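Local coordinates for pathogenicity island protein (PDB 3HL6) that is of unknown function but is encoded as an open reading frame of a Staphylococcus aureus mobile pathogenicity island, at residues V45-V57 / S67-L79. Sequence-based numbering, arbitrary orientation.
Sequences VYVMMNSKLFSHV and SFELASPKHTEGL
The H56 imidazole meets S67 at its edge: OG lies in the ring plane, 3.0 Å from ND1, in a hydrogen bond whose donor could be either group. With CG between the backbone N and the carbonyl carbon (chi1 74°), H56 brings ND1 to that hydroxyl. The F68 ring has S55 O at its edge and in its plane, 3.2 Å from CD2, while Y160 of helix 152-163 stacks on it. F54 lies obliquely against E69, its CE1 3.9 Å from E69 CB and its ring plane 88° from that of the carboxylate.

Four backbone bonds zip strand 52-57 to strand 68-71, the outermost strand on this side of the sheet. S55 and F68 form a reciprocal antiparallel pair. L53 N donates to A71 O with an N-H...O angle of 168°, yet L53 O accepts from L70 N (2.7 Å), a donor lying above the carbonyl plane. L53 therefore bonds two successive residues, L70 and A71, as in a classic beta bulge, and the register shifts by one between L53 and F54, which pairs with E69.

At the bulge L70 also points toward strand 52-57: its CD1 sits 3.7 Å from L53 CD2, and its CG 3.9 Å from S55 CB. Y160 also touches L70, and Q161 NE2 hydrogen-bonds L70 O, tying the edge strand to helix 152-163.

K52 NZ and E69 OE2 stand 5.0 Å apart, so any attraction between them is probably long-range. The pairing thus rests on four directional backbone bonds and apolar contacts around L53 and L70, with H56–S67 adding a polar side-chain link near one end.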
loop_
_atom_site.group_PDB
_atom_site.type_symbol
_atom_site.label_atom_id
_atom_site.label_comp_id
_atom_site.label_asym_id
_atom_site.label_seq_id
_atom_site.Cartn_x
_atom_site.Cartn_y
_atom_site.Cartn_z
ATOM N N VAL B 45 -15.905 -3.046 -12.422
ATOM C CA VAL B 45 -16.792 -3.592 -11.405
ATOM C C VAL B 45 -15.991 -4.504 -10.464
ATOM O O VAL B 45 -15.327 -5.448 -10.908
ATOM C CB VAL B 45 -17.947 -4.375 -12.088
ATOM C CG1 VAL B 45 -18.824 -5.109 -11.061
ATOM C CG2 VAL B 45 -18.775 -3.430 -12.948
ATOM N N TYR B 46 -16.040 -4.220 -9.167
ATOM C CA TYR B 46 -15.236 -4.994 -8.205
ATOM C C TYR B 46 -16.102 -5.907 -7.371
ATOM O O TYR B 46 -17.140 -5.499 -6.870
ATOM C CB TYR B 46 -14.452 -4.080 -7.255
ATOM C CG TYR B 46 -13.637 -3.022 -7.952
ATOM C CD1 TYR B 46 -14.202 -1.786 -8.273
ATOM C CD2 TYR B 46 -12.298 -3.251 -8.297
ATOM C CE1 TYR B 46 -13.461 -0.809 -8.907
ATOM C CE2 TYR B 46 -11.543 -2.268 -8.934
ATOM C CZ TYR B 46 -12.139 -1.053 -9.242
ATOM O OH TYR B 46 -11.418 -0.060 -9.874
ATOM N N VAL B 47 -15.657 -7.142 -7.190
ATOM C CA VAL B 47 -16.398 -8.096 -6.410
ATOM C C VAL B 47 -15.487 -8.697 -5.349
ATOM O O VAL B 47 -14.361 -9.116 -5.642
ATOM C CB VAL B 47 -16.976 -9.194 -7.309
ATOM C CG1 VAL B 47 -17.441 -10.366 -6.478
ATOM C CG2 VAL B 47 -18.133 -8.633 -8.164
ATOM N N MET B 48 -15.978 -8.717 -4.112
ATOM C CA MET B 48 -15.327 -9.420 -3.022
ATOM C C MET B 48 -16.099 -10.676 -2.780
ATOM O O MET B 48 -17.209 -10.629 -2.301
ATOM C CB MET B 48 -15.395 -8.597 -1.747
ATOM C CG MET B 48 -14.525 -7.386 -1.731
ATOM S SD MET B 48 -12.923 -7.795 -1.018
ATOM C CE MET B 48 -13.346 -8.976 0.264
ATOM N N MET B 49 -15.521 -11.818 -3.073
ATOM C CA MET B 49 -16.227 -13.039 -2.808
ATOM C C MET B 49 -15.264 -14.046 -2.198
ATOM O O MET B 49 -14.222 -14.339 -2.758
ATOM C CB MET B 49 -16.825 -13.555 -4.105
ATOM C CG MET B 49 -17.654 -14.805 -3.966
ATOM S SD MET B 49 -18.546 -15.112 -5.498
ATOM C CE MET B 49 -19.099 -13.460 -5.920
ATOM N N ASN B 50 -15.614 -14.568 -1.033
ATOM C CA ASN B 50 -14.879 -15.675 -0.474
ATOM C C ASN B 50 -13.469 -15.252 -0.212
ATOM O O ASN B 50 -12.532 -15.932 -0.612
ATOM C CB ASN B 50 -14.888 -16.850 -1.437
ATOM C CG ASN B 50 -16.031 -17.815 -1.165
ATOM O OD1 ASN B 50 -16.059 -18.472 -0.132
ATOM N ND2 ASN B 50 -16.976 -17.897 -2.083
ATOM N N SER B 51 -13.325 -14.096 0.431
ATOM C CA SER B 51 -12.011 -13.513 0.728
ATOM C C SER B 51 -11.115 -13.108 -0.473
ATOM O O SER B 51 -9.927 -12.827 -0.284
ATOM C CB SER B 51 -11.239 -14.435 1.700
ATOM O OG SER B 51 -10.930 -15.682 1.098
ATOM N N LYS B 52 -11.652 -13.075 -1.689
ATOM C CA LYS B 52 -10.872 -12.625 -2.851
ATOM C C LYS B 52 -11.484 -11.391 -3.509
ATOM O O LYS B 52 -12.701 -11.161 -3.401
ATOM C CB LYS B 52 -10.703 -13.746 -3.876
ATOM C CG LYS B 52 -9.839 -14.910 -3.375
ATOM C CD LYS B 52 -9.862 -16.029 -4.392
ATOM C CE LYS B 52 -8.615 -16.888 -4.333
ATOM N NZ LYS B 52 -8.698 -17.770 -3.153
ATOM N N LEU B 53 -10.644 -10.573 -4.144
ATOM C CA LEU B 53 -11.128 -9.388 -4.854
ATOM C C LEU B 53 -10.990 -9.674 -6.332
ATOM O O LEU B 53 -9.971 -10.192 -6.760
ATOM C CB LEU B 53 -10.329 -8.143 -4.451
ATOM C CG LEU B 53 -10.627 -6.785 -5.120
ATOM C CD1 LEU B 53 -12.068 -6.333 -4.950
ATOM C CD2 LEU B 53 -9.717 -5.705 -4.588
ATOM N N PHE B 54 -12.038 -9.398 -7.103
ATOM C CA PHE B 54 -12.032 -9.599 -8.558
ATOM C C PHE B 54 -12.456 -8.305 -9.216
ATOM O O PHE B 54 -13.075 -7.453 -8.583
ATOM C CB PHE B 54 -13.001 -10.713 -8.992
ATOM C CG PHE B 54 -12.680 -12.049 -8.419
ATOM C CD1 PHE B 54 -11.778 -12.887 -9.045
ATOM C CD2 PHE B 54 -13.259 -12.458 -7.244
ATOM C CE1 PHE B 54 -11.472 -14.087 -8.510
ATOM C CE2 PHE B 54 -12.967 -13.663 -6.704
ATOM C CZ PHE B 54 -12.079 -14.479 -7.326
ATOM N N SER B 55 -12.155 -8.178 -10.497
ATOM C CA SER B 55 -12.403 -6.950 -11.192
ATOM C C SER B 55 -12.518 -7.214 -12.688
ATOM O O SER B 55 -11.870 -8.121 -13.222
ATOM C CB SER B 55 -11.288 -5.969 -10.910
ATOM O OG SER B 55 -11.175 -5.100 -11.993
ATOM N N HIS B 56 -13.387 -6.457 -13.351
ATOM C CA HIS B 56 -13.467 -6.488 -14.810
ATOM C C HIS B 56 -13.948 -5.133 -15.256
ATOM O O HIS B 56 -14.848 -4.549 -14.651
ATOM C CB HIS B 56 -14.381 -7.627 -15.322
ATOM C CG HIS B 56 -15.836 -7.367 -15.123
ATOM N ND1 HIS B 56 -16.554 -7.909 -14.075
ATOM C CD2 HIS B 56 -16.710 -6.602 -15.822
ATOM C CE1 HIS B 56 -17.804 -7.481 -14.130
ATOM N NE2 HIS B 56 -17.920 -6.685 -15.178
ATOM N N VAL B 57 -13.323 -4.602 -16.290
ATOM C CA VAL B 57 -13.828 -3.356 -16.841
ATOM C C VAL B 57 -15.199 -3.671 -17.377
ATOM O O VAL B 57 -15.496 -4.795 -17.788
ATOM C CB VAL B 57 -12.948 -2.746 -17.961
ATOM C CG1 VAL B 57 -11.538 -2.511 -17.459
ATOM C CG2 VAL B 57 -12.955 -3.628 -19.193
ATOM N N SER B 67 -14.362 -12.781 -14.487
ATOM C CA SER B 67 -13.631 -11.672 -13.873
ATOM C C SER B 67 -12.157 -12.021 -13.591
ATOM O O SER B 67 -11.718 -13.120 -13.896
ATOM C CB SER B 67 -14.320 -11.243 -12.587
ATOM O OG SER B 67 -14.797 -9.930 -12.732
ATOM N N PHE B 68 -11.410 -11.086 -13.008
ATOM C CA PHE B 68 -9.975 -11.267 -12.812
ATOM C C PHE B 68 -9.569 -10.939 -11.395
ATOM O O PHE B 68 -9.925 -9.896 -10.871
ATOM C CB PHE B 68 -9.191 -10.433 -13.826
ATOM C CG PHE B 68 -9.685 -10.613 -15.220
ATOM C CD1 PHE B 68 -9.170 -11.630 -16.013
ATOM C CD2 PHE B 68 -10.746 -9.822 -15.706
ATOM C CE1 PHE B 68 -9.667 -11.833 -17.282
ATOM C CE2 PHE B 68 -11.243 -9.998 -16.973
ATOM C CZ PHE B 68 -10.719 -10.998 -17.772
ATOM N N GLU B 69 -8.831 -11.856 -10.784
ATOM C CA GLU B 69 -8.402 -11.726 -9.418
ATOM C C GLU B 69 -7.431 -10.565 -9.215
ATOM O O GLU B 69 -6.370 -10.523 -9.833
ATOM C CB GLU B 69 -7.717 -13.027 -8.985
ATOM C CG GLU B 69 -7.036 -12.930 -7.627
ATOM C CD GLU B 69 -6.759 -14.276 -7.021
ATOM O OE1 GLU B 69 -5.792 -14.377 -6.208
ATOM O OE2 GLU B 69 -7.509 -15.223 -7.346
ATOM N N LEU B 70 -7.773 -9.659 -8.309
ATOM C CA LEU B 70 -6.875 -8.574 -7.922
ATOM C C LEU B 70 -6.038 -8.924 -6.715
ATOM O O LEU B 70 -4.923 -8.422 -6.573
ATOM C CB LEU B 70 -7.652 -7.323 -7.560
ATOM C CG LEU B 70 -8.165 -6.447 -8.692
ATOM C CD1 LEU B 70 -8.524 -5.081 -8.086
ATOM C CD2 LEU B 70 -7.153 -6.297 -9.822
ATOM N N ALA B 71 -6.596 -9.753 -5.834
ATOM C CA ALA B 71 -6.021 -9.977 -4.516
ATOM C C ALA B 71 -6.537 -11.256 -3.854
ATOM O O ALA B 71 -7.718 -11.602 -3.971
ATOM C CB ALA B 71 -6.256 -8.779 -3.629
ATOM N N SER B 72 -5.642 -11.960 -3.160
ATOM C CA SER B 72 -6.086 -12.931 -2.161
ATOM C C SER B 72 -5.403 -12.631 -0.841
ATOM O O SER B 72 -4.520 -11.793 -0.805
ATOM C CB SER B 72 -5.898 -14.365 -2.637
ATOM O OG SER B 72 -4.596 -14.592 -3.109
ATOM N N PRO B 73 -5.902 -13.193 0.270
ATOM C CA PRO B 73 -5.361 -12.946 1.604
ATOM C C PRO B 73 -3.829 -12.966 1.686
ATOM O O PRO B 73 -3.245 -12.123 2.378
ATOM C CB PRO B 73 -5.933 -14.071 2.459
ATOM C CG PRO B 73 -7.180 -14.458 1.829
ATOM C CD PRO B 73 -7.320 -13.914 0.388
ATOM N N LYS B 74 -3.183 -13.904 1.010
ATOM C CA LYS B 74 -1.730 -14.041 1.154
ATOM C C LYS B 74 -1.044 -13.367 -0.028
ATOM O O LYS B 74 0.184 -13.436 -0.181
ATOM C CB LYS B 74 -1.327 -15.525 1.238
ATOM C CG LYS B 74 -1.830 -16.246 2.491
ATOM C CD LYS B 74 -0.895 -17.402 2.857
ATOM C CE LYS B 74 0.598 -17.009 2.607
ATOM N NZ LYS B 74 1.392 -18.109 1.892
ATOM N N HIS B 75 -1.851 -12.735 -0.872
ATOM C CA HIS B 75 -1.341 -12.132 -2.088
ATOM C C HIS B 75 -1.959 -10.755 -2.291
ATOM O O HIS B 75 -2.878 -10.560 -3.114
ATOM C CB HIS B 75 -1.561 -13.056 -3.297
ATOM C CG HIS B 75 -0.748 -14.317 -3.229
ATOM N ND1 HIS B 75 0.625 -14.333 -3.400
ATOM C CD2 HIS B 75 -1.104 -15.594 -2.942
ATOM C CE1 HIS B 75 1.072 -15.570 -3.247
ATOM N NE2 HIS B 75 0.045 -16.351 -2.961
ATOM N N THR B 76 -1.466 -9.812 -1.499
ATOM C CA THR B 76 -1.836 -8.429 -1.660
ATOM C C THR B 76 -0.723 -7.645 -2.351
ATOM O O THR B 76 -0.906 -6.488 -2.696
ATOM C CB THR B 76 -2.132 -7.774 -0.316
ATOM O OG1 THR B 76 -1.229 -8.291 0.673
ATOM C CG2 THR B 76 -3.586 -8.068 0.113
ATOM N N GLU B 77 0.434 -8.271 -2.554
ATOM C CA GLU B 77 1.565 -7.573 -3.127
ATOM C C GLU B 77 1.272 -6.968 -4.499
ATOM O O GLU B 77 1.855 -5.958 -4.847
ATOM C CB GLU B 77 2.775 -8.490 -3.196
ATOM C CG GLU B 77 2.650 -9.556 -4.245
ATOM C CD GLU B 77 1.924 -10.766 -3.709
ATOM O OE1 GLU B 77 1.430 -10.695 -2.552
ATOM O OE2 GLU B 77 1.855 -11.791 -4.422
ATOM N N GLY B 78 0.392 -7.566 -5.290
ATOM C CA GLY B 78 -0.097 -6.888 -6.489
ATOM C C GLY B 78 -0.644 -5.496 -6.212
ATOM O O GLY B 78 -0.138 -4.504 -6.760
ATOM N N LEU B 79 -1.658 -5.385 -5.355
ATOM C CA LEU B 79 -2.208 -4.065 -5.022
ATOM C C LEU B 79 -1.128 -3.092 -4.472
ATOM O O LEU B 79 -1.038 -1.922 -4.892
ATOM C CB LEU B 79 -3.392 -4.190 -4.054
ATOM C CG LEU B 79 -4.662 -4.741 -4.702
ATOM C CD1 LEU B 79 -5.843 -4.778 -3.736
ATOM C CD2 LEU B 79 -5.019 -3.956 -5.935
#